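Local structure of seryl-tRNA synthetase, cytoplasmic (Candida albicans, 3QNE) at the interface of chains A and B. The protein catalyses the attachment of serine to tRNA(Ser) in two steps, first activating serine with ATP as Ser-AMP and then transferring it to the acceptor end of the tRNA. Residues are numbered along the deposited sequence; one frame, centred on the assembly and turned at random. Chains: chain A/B, Seryl-tRNA synthetase, cytoplasmic.

All four contacts belong to the two-fold symmetric interface of the homodimer; tRNA binds across the dimer. Contacts 1 and 4 are neighbours, with centres of their C-alpha atoms about 8 Å apart, and share A:Leu180, A:Arg181 and B:Leu207. Contact 2 lies about 22 Å from contact 1 and uses the same elements with the chains exchanged, the start of helix 183-200 against strand 205-208, adding the far end of the partner's helix. Contact 3, 23 to 27 Å from the others by the same measure, brings in strand 233-236 and a residue expected to bind ATP. It may thus tie the interface to the ATP site.

Contact 1: the interface of chains A and B. Residues chain A 180-182, 185-186; chain B 205-208.
A:Leu180 and B:Gln208 pair as antiparallel strands, and here the contact is tight. The backbone N of A:Leu180 donates to B:Gln208 O at 3.1 Å. In return B:Gln208 N reaches A:Leu180 O at 2.9 Å, and farther along A:Asn182 N donates to B:Pro206 O at 2.9 Å. Proline suits this place because its carbonyl still accepts although it has no N-H to give. Its ring lies side by side with A:Asn182, whose OD1 is 3.7 Å from B:Pro206 CD. Beta-branched A:Val185 adds bulk close to the backbone: its CG2 methyl, anti to its own carbonyl carbon, stands 3.6 Å from B:Gln208 N and covers the paired amide. The side chains of A:Leu180 and B:Gln208 run alongside each other in the same direction, CB to CB at 4.0 Å. The extended glutamine thereby offers its aliphatic stem to leucine while bringing its carboxamide oxygen OE1 beside the leucine's CD1 methyl.

Packing is slacker at the other margin. A:Arg181, CG anti to the backbone N (chi1 -176°) and extended as far as NE, passes B:Val205. The CG1 methyl of that valine lies 3.9 Å above the plane of the A:Arg181 guanidinium, toward its rim, a dispersion contact that leaves the charged edge for polar partners.

In the fold, strand 179-181 of one subunit thus lines up with strand 205-208 of the other, while the first turn of helix 183-200 leans over the join.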
loop_
_atom_site.group_PDB
_atom_site.type_symbol
_atom_site.label_atom_id
_atom_site.label_comp_id
_atom_site.label_asym_id
_atom_site.label_seq_id
_atom_site.Cartn_x
_atom_site.Cartn_y
_atom_site.Cartn_z
ATOM N N LEU A 180 -0.069 5.108 -13.269
ATOM C CA LEU A 180 -1.081 5.969 -13.894
ATOM C C LEU A 180 -0.368 7.270 -14.256
ATOM O O LEU A 180 0.570 7.658 -13.581
ATOM C CB LEU A 180 -2.241 6.254 -12.922
ATOM C CG LEU A 180 -3.067 5.017 -12.559
ATOM C CD1 LEU A 180 -4.157 5.377 -11.520
ATOM C CD2 LEU A 180 -3.718 4.389 -13.822
ATOM N N ARG A 181 -0.796 7.931 -15.329
ATOM C CA ARG A 181 -0.078 9.100 -15.828
ATOM C C ARG A 181 -1.098 10.194 -16.192
ATOM O O ARG A 181 -2.162 9.892 -16.718
ATOM C CB ARG A 181 0.783 8.666 -17.053
ATOM C CG ARG A 181 1.698 9.731 -17.673
ATOM C CD ARG A 181 2.412 9.256 -19.033
ATOM N NE ARG A 181 3.207 10.376 -19.558
ATOM C CZ ARG A 181 4.516 10.508 -19.346
ATOM N NH1 ARG A 181 5.154 9.557 -18.675
ATOM N NH2 ARG A 181 5.192 11.568 -19.809
ATOM N N ASN A 182 -0.793 11.456 -15.883
ATOM C CA ASN A 182 -1.645 12.592 -16.245
ATOM C C ASN A 182 -3.130 12.346 -15.983
ATOM O O ASN A 182 -3.515 12.191 -14.818
ATOM C CB ASN A 182 -1.392 13.070 -17.686
ATOM C CG ASN A 182 -1.750 14.537 -17.882
ATOM O OD1 ASN A 182 -1.976 15.268 -16.911
ATOM N ND2 ASN A 182 -1.806 14.975 -19.138
ATOM N N VAL A 185 -4.276 9.672 -13.676
ATOM C CA VAL A 185 -4.194 9.997 -12.247
ATOM C C VAL A 185 -5.418 10.829 -11.848
ATOM O O VAL A 185 -6.071 10.542 -10.851
ATOM C CB VAL A 185 -2.894 10.780 -11.911
ATOM C CG1 VAL A 185 -2.869 11.213 -10.415
ATOM C CG2 VAL A 185 -1.654 9.927 -12.245
ATOM N N PHE A 186 -5.727 11.856 -12.634
ATOM C CA PHE A 186 -6.843 12.764 -12.296
ATOM C C PHE A 186 -8.184 12.030 -12.287
ATOM O O PHE A 186 -9.036 12.290 -11.441
ATOM C CB PHE A 186 -6.910 13.938 -13.283
ATOM C CG PHE A 186 -5.779 14.933 -13.125
ATOM C CD1 PHE A 186 -5.335 15.292 -11.868
ATOM C CD2 PHE A 186 -5.183 15.517 -14.241
ATOM C CE1 PHE A 186 -4.296 16.200 -11.703
ATOM C CE2 PHE A 186 -4.140 16.447 -14.081
ATOM C CZ PHE A 186 -3.709 16.780 -12.807
ATOM N N VAL B 205 4.364 16.427 -14.792
ATOM C CA VAL B 205 3.454 15.356 -15.236
ATOM C C VAL B 205 3.020 14.500 -14.034
ATOM O O VAL B 205 3.866 13.921 -13.344
ATOM C CB VAL B 205 4.169 14.461 -16.269
ATOM C CG1 VAL B 205 3.296 13.245 -16.660
ATOM C CG2 VAL B 205 4.538 15.292 -17.514
ATOM N N PRO B 206 1.707 14.447 -13.750
ATOM C CA PRO B 206 1.255 13.598 -12.634
ATOM C C PRO B 206 1.593 12.135 -12.905
ATOM O O PRO B 206 1.365 11.624 -14.013
ATOM C CB PRO B 206 -0.268 13.792 -12.628
ATOM C CG PRO B 206 -0.473 15.191 -13.257
ATOM C CD PRO B 206 0.612 15.252 -14.328
ATOM N N LEU B 207 2.138 11.468 -11.900
ATOM C CA LEU B 207 2.545 10.078 -12.063
ATOM C C LEU B 207 2.248 9.324 -10.781
ATOM O O LEU B 207 2.830 9.621 -9.754
ATOM C CB LEU B 207 4.035 10.019 -12.371
ATOM C CG LEU B 207 4.588 8.740 -12.995
ATOM C CD1 LEU B 207 3.820 8.354 -14.278
ATOM C CD2 LEU B 207 6.055 8.949 -13.281
ATOM N N GLN B 208 1.324 8.371 -10.825
ATOM C CA GLN B 208 1.030 7.592 -9.628
ATOM C C GLN B 208 1.768 6.288 -9.735
ATOM O O GLN B 208 1.551 5.514 -10.673
ATOM C CB GLN B 208 -0.466 7.328 -9.458
ATOM C CG GLN B 208 -0.770 6.363 -8.305
ATOM C CD GLN B 208 -2.249 6.292 -8.015
ATOM O OE1 GLN B 208 -2.988 7.217 -8.337
ATOM N NE2 GLN B 208 -2.690 5.203 -7.407
#

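Contact 2: the interface of chains A and B. Residues chain A 196-197, 200, 206-207; chain B 182, 185-186, 436.
A:Pro206 and B:Phe186 meet where two copies of motif 1 come together, the long helix and following strand through which class II aminoacyl-tRNA synthetases dimerise.

Apolar packing dominates. The B:Phe186 ring, its CG anti to the carbonyl carbon (chi1 -71°), reaches across from the helix and sets its tip, CZ, 3.6 Å from CG of A:Pro206. A rigid pyrrolidine suits this place, offering a compact hydrocarbon surface that loses little entropy on burial. The same CZ lies 4.1 Å from CB of A:Ser200, whose small side chain lets the aromatic tip come near the helix. Behind the ring, B:Pro436 of the same subunit backs one face, with its CD 3.7 Å above the plane of the B:Phe186 ring and toward the rim. This proline also faces the other chain, its CG 4.0 Å from CB of A:Ser197. On the far side of the phenylalanine, branch meets branch at an angle: A:Leu196 CD1 touches B:Val185 CG1 at 3.8 Å. That methyl is anti to the valine's backbone N (chi1 176°), which aims it at the leucine.

The polar links lie beside this core. The backbone bond from B:Asn182 to A:Pro206 is repeated here by the two-fold. The B:Asn182 side chain lies alongside the proline, and its carboxamide oxygen OD1 is 2.6 Å from a water, and that water is 2.9 Å from the hydroxyl OG of A:Ser200.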
loop_
_atom_site.group_PDB
_atom_site.type_symbol
_atom_site.label_atom_id
_atom_site.label_comp_id
_atom_site.label_asym_id
_atom_site.label_seq_id
_atom_site.Cartn_x
_atom_site.Cartn_y
_atom_site.Cartn_z
ATOM N N LEU A 196 -16.409 9.418 -2.305
ATOM C CA LEU A 196 -16.472 9.832 -0.891
ATOM C C LEU A 196 -17.553 10.885 -0.680
ATOM O O LEU A 196 -18.286 10.841 0.290
ATOM C CB LEU A 196 -15.124 10.413 -0.436
ATOM C CG LEU A 196 -14.035 9.360 -0.316
ATOM C CD1 LEU A 196 -12.685 10.036 -0.059
ATOM C CD2 LEU A 196 -14.422 8.390 0.818
ATOM N N SER A 197 -17.652 11.831 -1.608
ATOM C CA SER A 197 -18.634 12.902 -1.477
ATOM C C SER A 197 -20.048 12.361 -1.669
ATOM O O SER A 197 -20.986 12.774 -0.973
ATOM C CB SER A 197 -18.344 14.018 -2.487
ATOM O OG SER A 197 -19.351 15.009 -2.458
ATOM N N SER A 200 -20.857 10.408 1.528
ATOM C CA SER A 200 -20.985 11.299 2.688
ATOM C C SER A 200 -22.301 12.082 2.627
ATOM O O SER A 200 -22.926 12.353 3.651
ATOM C CB SER A 200 -19.797 12.261 2.809
ATOM O OG SER A 200 -20.179 13.403 3.569
ATOM N N PRO A 206 -16.800 8.977 6.151
ATOM C CA PRO A 206 -15.569 8.617 5.429
ATOM C C PRO A 206 -14.557 7.985 6.379
ATOM O O PRO A 206 -14.325 8.489 7.489
ATOM C CB PRO A 206 -15.041 9.966 4.921
ATOM C CG PRO A 206 -16.306 10.850 4.809
ATOM C CD PRO A 206 -17.144 10.406 6.005
ATOM N N LEU A 207 -13.963 6.883 5.947
ATOM C CA LEU A 207 -13.014 6.169 6.792
ATOM C C LEU A 207 -11.887 5.636 5.928
ATOM O O LEU A 207 -12.121 4.798 5.076
ATOM C CB LEU A 207 -13.724 5.019 7.493
ATOM C CG LEU A 207 -13.064 4.413 8.729
ATOM C CD1 LEU A 207 -12.740 5.490 9.787
ATOM C CD2 LEU A 207 -13.984 3.357 9.289
ATOM N N ASN B 182 -13.717 11.063 8.578
ATOM C CA ASN B 182 -14.393 12.298 8.171
ATOM C C ASN B 182 -13.438 13.368 7.642
ATOM O O ASN B 182 -12.811 13.148 6.598
ATOM C CB ASN B 182 -15.309 12.849 9.278
ATOM C CG ASN B 182 -16.444 13.699 8.722
ATOM O OD1 ASN B 182 -16.694 13.707 7.513
ATOM N ND2 ASN B 182 -17.135 14.420 9.602
ATOM N N VAL B 185 -10.017 12.511 6.480
ATOM C CA VAL B 185 -9.938 11.934 5.133
ATOM C C VAL B 185 -9.977 13.063 4.098
ATOM O O VAL B 185 -9.163 13.101 3.181
ATOM C CB VAL B 185 -11.098 10.936 4.867
ATOM C CG1 VAL B 185 -11.065 10.413 3.400
ATOM C CG2 VAL B 185 -11.030 9.758 5.860
ATOM N N PHE B 186 -10.923 13.985 4.252
ATOM C CA PHE B 186 -11.094 15.074 3.266
ATOM C C PHE B 186 -9.860 15.975 3.203
ATOM O O PHE B 186 -9.461 16.417 2.129
ATOM C CB PHE B 186 -12.330 15.921 3.597
ATOM C CG PHE B 186 -13.643 15.210 3.347
ATOM C CD1 PHE B 186 -13.803 14.410 2.233
ATOM C CD2 PHE B 186 -14.715 15.365 4.224
ATOM C CE1 PHE B 186 -14.999 13.746 1.989
ATOM C CE2 PHE B 186 -15.933 14.705 3.976
ATOM C CZ PHE B 186 -16.060 13.902 2.854
ATOM N N PRO B 436 -15.761 18.728 0.203
ATOM C CA PRO B 436 -17.196 18.890 -0.049
ATOM C C PRO B 436 -17.764 19.946 0.892
ATOM O O PRO B 436 -17.433 19.934 2.076
ATOM C CB PRO B 436 -17.774 17.517 0.308
ATOM C CG PRO B 436 -16.629 16.558 0.105
ATOM C CD PRO B 436 -15.390 17.326 0.475
HETATM O O HOH W 1 -18.932 13.614 6.202
#

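Contact 3: the interface of chains A and B. Residues chain A 212, 233-236, 243; chain B 232-233, 243, 278, 280.
A:Met212 reaches across to B:Tyr232 beside class II motif 2, where B:Phe278 ends strand 269-278 and B:Arg280, a residue expected to bind ATP, follows in the loop.

By apolar contact, the extended methionine sets its methyl CE over the centre of the B:Tyr232 ring, 3.7 Å from the centroid. CG of B:Arg280 covers the opposite face, so the ring is sandwiched. An unbranched, flexible methionine suits such a slot; the same CE meets B:Leu243 CD1 tip to tip, tightly, at 3.4 Å, and lies 3.8 Å from B:Phe278 CD1, these two side chains crossing at an angle. A:Val234 presses CG1 against B:Tyr232 CD1 at 3.4 Å.

In the charged contact, A:Asp236, its CG anti to the backbone N (chi1 173°), carries its carboxylate alongside B:Tyr232 to B:Arg280, the carboxylate and guanidinium planes 69° apart. OD1 of A:Asp236 receives B:Arg280 NE at 2.9 Å in a salt bridge, on the anti side and somewhat out of the carboxylate plane. Water links OD2 with the B:Tyr232 hydroxyl, and a second water links OD1 with B:Arg280 O.

Backbone pairing is antiparallel: A:Ile235 N donates to B:Lys233 O at 2.7 Å, and B:Lys233 N returns a longer bond of 3.3 Å to A:Ile235 O. The lysine is poorly ordered.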
loop_
_atom_site.group_PDB
_atom_site.type_symbol
_atom_site.label_atom_id
_atom_site.label_comp_id
_atom_site.label_asym_id
_atom_site.label_seq_id
_atom_site.Cartn_x
_atom_site.Cartn_y
_atom_site.Cartn_z
ATOM N N MET A 212 -2.309 -2.445 6.080
ATOM C CA MET A 212 -1.717 -3.599 6.740
ATOM C C MET A 212 -2.599 -3.981 7.914
ATOM O O MET A 212 -3.207 -3.120 8.545
ATOM C CB MET A 212 -0.321 -3.286 7.256
ATOM C CG MET A 212 0.694 -3.045 6.162
ATOM S SD MET A 212 2.321 -2.835 6.861
ATOM C CE MET A 212 3.235 -2.408 5.382
ATOM N N LYS A 233 1.786 -11.329 2.277
ATOM C CA LYS A 233 2.321 -11.165 3.619
ATOM C C LYS A 233 3.445 -10.134 3.626
ATOM O O LYS A 233 4.236 -10.043 2.687
ATOM C CB LYS A 233 2.829 -12.499 4.171
ATOM C CG LYS A 233 1.849 -13.617 3.986
ATOM C CD LYS A 233 2.492 -14.959 4.281
ATOM C CE LYS A 233 2.953 -15.011 5.725
ATOM N NZ LYS A 233 1.802 -14.740 6.622
ATOM N N VAL A 234 3.496 -9.356 4.700
ATOM C CA VAL A 234 4.490 -8.317 4.870
ATOM C C VAL A 234 5.475 -8.780 5.934
ATOM O O VAL A 234 5.064 -9.227 7.004
ATOM C CB VAL A 234 3.811 -7.034 5.394
ATOM C CG1 VAL A 234 4.817 -5.934 5.552
ATOM C CG2 VAL A 234 2.683 -6.617 4.450
ATOM N N ILE A 235 6.764 -8.661 5.643
ATOM C CA ILE A 235 7.814 -9.004 6.602
ATOM C C ILE A 235 8.375 -7.738 7.216
ATOM O O ILE A 235 8.867 -6.848 6.513
ATOM C CB ILE A 235 8.982 -9.743 5.949
ATOM C CG1 ILE A 235 8.483 -10.972 5.199
ATOM C CG2 ILE A 235 10.009 -10.129 7.004
ATOM C CD1 ILE A 235 7.583 -11.837 6.026
ATOM N N ASP A 236 8.309 -7.673 8.535
ATOM C CA ASP A 236 8.747 -6.511 9.278
ATOM C C ASP A 236 9.743 -7.012 10.310
ATOM O O ASP A 236 9.376 -7.311 11.439
ATOM C CB ASP A 236 7.536 -5.874 9.945
ATOM C CG ASP A 236 7.900 -4.755 10.894
ATOM O OD1 ASP A 236 9.078 -4.328 10.939
ATOM O OD2 ASP A 236 6.977 -4.303 11.604
ATOM N N LEU A 243 -1.163 -7.552 3.857
ATOM C CA LEU A 243 -1.754 -6.437 3.150
ATOM C C LEU A 243 -3.211 -6.785 2.913
ATOM O O LEU A 243 -3.541 -7.936 2.616
ATOM C CB LEU A 243 -1.042 -6.218 1.809
ATOM C CG LEU A 243 0.360 -5.611 1.877
ATOM C CD1 LEU A 243 0.961 -5.536 0.471
ATOM C CD2 LEU A 243 0.282 -4.224 2.468
ATOM N N TYR B 232 9.759 -2.645 4.073
ATOM C CA TYR B 232 9.017 -3.863 4.308
ATOM C C TYR B 232 9.223 -4.775 3.109
ATOM O O TYR B 232 9.192 -4.322 1.962
ATOM C CB TYR B 232 7.523 -3.559 4.419
ATOM C CG TYR B 232 7.099 -2.822 5.669
ATOM C CD1 TYR B 232 6.779 -3.511 6.835
ATOM C CD2 TYR B 232 6.991 -1.437 5.671
ATOM C CE1 TYR B 232 6.358 -2.839 7.982
ATOM C CE2 TYR B 232 6.571 -0.752 6.801
ATOM C CZ TYR B 232 6.250 -1.451 7.948
ATOM O OH TYR B 232 5.840 -0.742 9.058
ATOM N N LYS B 233 9.418 -6.059 3.364
ATOM C CA LYS B 233 9.405 -7.034 2.284
ATOM C C LYS B 233 8.023 -7.664 2.147
ATOM O O LYS B 233 7.329 -7.905 3.135
ATOM C CB LYS B 233 10.457 -8.120 2.518
ATOM C CG LYS B 233 11.798 -7.564 2.885
ATOM C CD LYS B 233 12.725 -8.658 3.380
ATOM C CE LYS B 233 12.957 -9.681 2.285
ATOM N NZ LYS B 233 13.497 -9.002 1.079
ATOM N N LEU B 243 7.989 -3.042 -0.421
ATOM C CA LEU B 243 7.118 -1.888 -0.450
ATOM C C LEU B 243 8.009 -0.662 -0.497
ATOM O O LEU B 243 9.053 -0.618 0.159
ATOM C CB LEU B 243 6.241 -1.850 0.808
ATOM C CG LEU B 243 5.108 -2.876 0.876
ATOM C CD1 LEU B 243 4.386 -2.762 2.221
ATOM C CD2 LEU B 243 4.131 -2.625 -0.246
ATOM N N PHE B 278 5.809 3.489 2.792
ATOM C CA PHE B 278 5.864 2.576 3.914
ATOM C C PHE B 278 7.270 2.566 4.479
ATOM O O PHE B 278 8.240 2.350 3.746
ATOM C CB PHE B 278 5.420 1.178 3.457
ATOM C CG PHE B 278 4.055 1.174 2.827
ATOM C CD1 PHE B 278 2.921 0.985 3.599
ATOM C CD2 PHE B 278 3.902 1.415 1.460
ATOM C CE1 PHE B 278 1.644 1.002 3.013
ATOM C CE2 PHE B 278 2.641 1.431 0.873
ATOM C CZ PHE B 278 1.511 1.233 1.658
ATOM N N ARG B 280 9.533 1.035 7.830
ATOM C CA ARG B 280 9.626 0.210 9.036
ATOM C C ARG B 280 10.006 1.048 10.258
ATOM O O ARG B 280 9.643 0.723 11.379
ATOM C CB ARG B 280 10.633 -0.933 8.851
ATOM C CG ARG B 280 10.177 -2.041 7.895
ATOM C CD ARG B 280 11.151 -3.209 7.918
ATOM N NE ARG B 280 11.343 -3.696 9.280
ATOM C CZ ARG B 280 12.481 -4.202 9.745
ATOM N NH1 ARG B 280 13.536 -4.294 8.948
ATOM N NH2 ARG B 280 12.561 -4.614 11.010
HETATM O O HOH W 2 5.456 -2.208 11.240
HETATM O O HOH W 3 8.863 -1.869 12.492
#

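Contact 4: the interface of chains A and B. Residues chain A 165, 168, 179-181; chain B 207, 254-255, 258, 271.
B:Tyr254 meets A:Arg168 face-on: the arginine's CD sits over the centre of the ring, 3.4 Å from the centroid. B:Leu207 CD2 of its own subunit lies over the opposite face. The ring in turn presents an edge to A:Phe179, with CD1 of B:Tyr254 over the centre of the phenylalanine face and the planes 71° apart. Tyrosine suits the position because its apolar ring can be buried while its hydroxyl bonds at the far end. That OH takes a short but bent bond from A:Arg181 NH1 (2.6 Å, 127° at H), nearly in the guanidinium plane. It also lies 2.9 Å from the carboxylate oxygen OD2 of A:Asp165, to which it can donate.

A:Arg168, extended from CG to NE, grips B:Glu258 side-on. NE reaches OE2 of B:Glu258 at 2.8 Å on the syn lone pair, and NH2 reaches OE1 at 2.9 Å. The third nitrogen, NH1, turns back to A:Asp165 OD2 at 2.7 Å, which holds the guanidinium's rotation. B:His255 ND1 approaches the glutamate's OE1 at 2.8 Å, from the face of the carboxylate plane opposite A:Arg168 NH2. B:His255 NE2 is hydrogen-bonded to B:Tyr271 OH at 2.6 Å, which helps fix the ring that positions the glutamate.

A:Arg181, beyond the tyrosine, adds a water link from NH2 to the B:Tyr271 hydroxyl.

In the fold, strand 179-181 and the start of helix 166-173 from one subunit cover the end of helix 248-254 and the loop after it in the other.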
loop_
_atom_site.group_PDB
_atom_site.type_symbol
_atom_site.label_atom_id
_atom_site.label_comp_id
_atom_site.label_asym_id
_atom_site.label_seq_id
_atom_site.Cartn_x
_atom_site.Cartn_y
_atom_site.Cartn_z
ATOM N N ASP A 165 1.057 3.582 -17.887
ATOM C CA ASP A 165 2.260 2.983 -18.432
ATOM C C ASP A 165 2.430 1.543 -17.966
ATOM O O ASP A 165 3.061 1.283 -16.933
ATOM C CB ASP A 165 3.499 3.759 -18.010
ATOM C CG ASP A 165 4.632 3.597 -18.997
ATOM O OD1 ASP A 165 4.862 2.455 -19.525
ATOM O OD2 ASP A 165 5.269 4.630 -19.266
ATOM N N ARG A 168 6.615 0.303 -18.544
ATOM C CA ARG A 168 7.518 0.656 -17.466
ATOM C C ARG A 168 7.026 0.047 -16.130
ATOM O O ARG A 168 7.817 -0.320 -15.268
ATOM C CB ARG A 168 7.637 2.181 -17.380
ATOM C CG ARG A 168 8.191 2.804 -18.684
ATOM C CD ARG A 168 8.359 4.301 -18.540
ATOM N NE ARG A 168 9.123 4.910 -19.630
ATOM C CZ ARG A 168 8.574 5.552 -20.655
ATOM N NH1 ARG A 168 7.249 5.658 -20.736
ATOM N NH2 ARG A 168 9.343 6.111 -21.590
ATOM N N PHE A 179 2.002 2.270 -13.926
ATOM C CA PHE A 179 1.859 3.619 -13.377
ATOM C C PHE A 179 0.593 4.202 -13.981
ATOM O O PHE A 179 0.249 3.863 -15.109
ATOM C CB PHE A 179 2.997 4.509 -13.854
ATOM C CG PHE A 179 4.345 4.168 -13.274
ATOM C CD1 PHE A 179 4.953 5.037 -12.370
ATOM C CD2 PHE A 179 5.020 3.009 -13.662
ATOM C CE1 PHE A 179 6.230 4.749 -11.844
ATOM C CE2 PHE A 179 6.291 2.706 -13.147
ATOM C CZ PHE A 179 6.900 3.572 -12.246
ATOM N N LEU A 180 -0.069 5.108 -13.269
ATOM C CA LEU A 180 -1.081 5.969 -13.894
ATOM C C LEU A 180 -0.368 7.270 -14.256
ATOM O O LEU A 180 0.570 7.658 -13.581
ATOM C CB LEU A 180 -2.241 6.254 -12.922
ATOM C CG LEU A 180 -3.067 5.017 -12.559
ATOM C CD1 LEU A 180 -4.157 5.377 -11.520
ATOM C CD2 LEU A 180 -3.718 4.389 -13.822
ATOM N N ARG A 181 -0.796 7.931 -15.329
ATOM C CA ARG A 181 -0.078 9.100 -15.828
ATOM C C ARG A 181 -1.098 10.194 -16.192
ATOM O O ARG A 181 -2.162 9.892 -16.718
ATOM C CB ARG A 181 0.783 8.666 -17.053
ATOM C CG ARG A 181 1.698 9.731 -17.673
ATOM C CD ARG A 181 2.412 9.256 -19.033
ATOM N NE ARG A 181 3.207 10.376 -19.558
ATOM C CZ ARG A 181 4.516 10.508 -19.346
ATOM N NH1 ARG A 181 5.154 9.557 -18.675
ATOM N NH2 ARG A 181 5.192 11.568 -19.809
ATOM N N LEU B 207 2.138 11.468 -11.900
ATOM C CA LEU B 207 2.545 10.078 -12.063
ATOM C C LEU B 207 2.248 9.324 -10.781
ATOM O O LEU B 207 2.830 9.621 -9.754
ATOM C CB LEU B 207 4.035 10.019 -12.371
ATOM C CG LEU B 207 4.588 8.740 -12.995
ATOM C CD1 LEU B 207 3.820 8.354 -14.278
ATOM C CD2 LEU B 207 6.055 8.949 -13.281
ATOM N N TYR B 254 11.758 4.878 -13.568
ATOM C CA TYR B 254 10.790 4.971 -14.664
ATOM C C TYR B 254 11.485 5.019 -16.030
ATOM O O TYR B 254 11.055 4.364 -16.983
ATOM C CB TYR B 254 9.941 6.222 -14.470
ATOM C CG TYR B 254 8.731 6.406 -15.379
ATOM C CD1 TYR B 254 7.576 5.641 -15.218
ATOM C CD2 TYR B 254 8.724 7.402 -16.354
ATOM C CE1 TYR B 254 6.444 5.858 -16.024
ATOM C CE2 TYR B 254 7.602 7.631 -17.148
ATOM C CZ TYR B 254 6.472 6.857 -16.973
ATOM O OH TYR B 254 5.393 7.089 -17.781
ATOM N N HIS B 255 12.563 5.789 -16.128
ATOM C CA HIS B 255 13.270 5.918 -17.404
ATOM C C HIS B 255 14.534 5.052 -17.466
ATOM O O HIS B 255 15.413 5.312 -18.291
ATOM C CB HIS B 255 13.632 7.381 -17.681
ATOM C CG HIS B 255 12.453 8.249 -17.994
ATOM N ND1 HIS B 255 11.701 8.094 -19.141
ATOM C CD2 HIS B 255 11.897 9.282 -17.314
ATOM C CE1 HIS B 255 10.726 8.988 -19.147
ATOM N NE2 HIS B 255 10.818 9.717 -18.050
ATOM N N GLU B 258 16.809 4.121 -20.703
ATOM C CA GLU B 258 16.372 5.025 -21.767
ATOM C C GLU B 258 17.424 6.106 -21.996
ATOM O O GLU B 258 18.365 6.249 -21.223
ATOM C CB GLU B 258 14.994 5.630 -21.447
ATOM C CG GLU B 258 13.897 4.551 -21.411
ATOM C CD GLU B 258 12.526 5.093 -21.009
ATOM O OE1 GLU B 258 12.252 6.281 -21.238
ATOM O OE2 GLU B 258 11.722 4.319 -20.468
ATOM N N TYR B 271 8.243 15.259 -12.903
ATOM C CA TYR B 271 7.103 14.435 -12.480
ATOM C C TYR B 271 6.593 14.830 -11.101
ATOM O O TYR B 271 7.383 15.042 -10.178
ATOM C CB TYR B 271 7.497 12.958 -12.417
ATOM C CG TYR B 271 7.812 12.421 -13.778
ATOM C CD1 TYR B 271 6.815 12.341 -14.749
ATOM C CD2 TYR B 271 9.104 12.040 -14.117
ATOM C CE1 TYR B 271 7.090 11.857 -16.031
ATOM C CE2 TYR B 271 9.386 11.544 -15.404
ATOM C CZ TYR B 271 8.363 11.468 -16.355
ATOM O OH TYR B 271 8.608 10.991 -17.633
HETATM O O HOH W 4 7.742 13.165 -19.566
#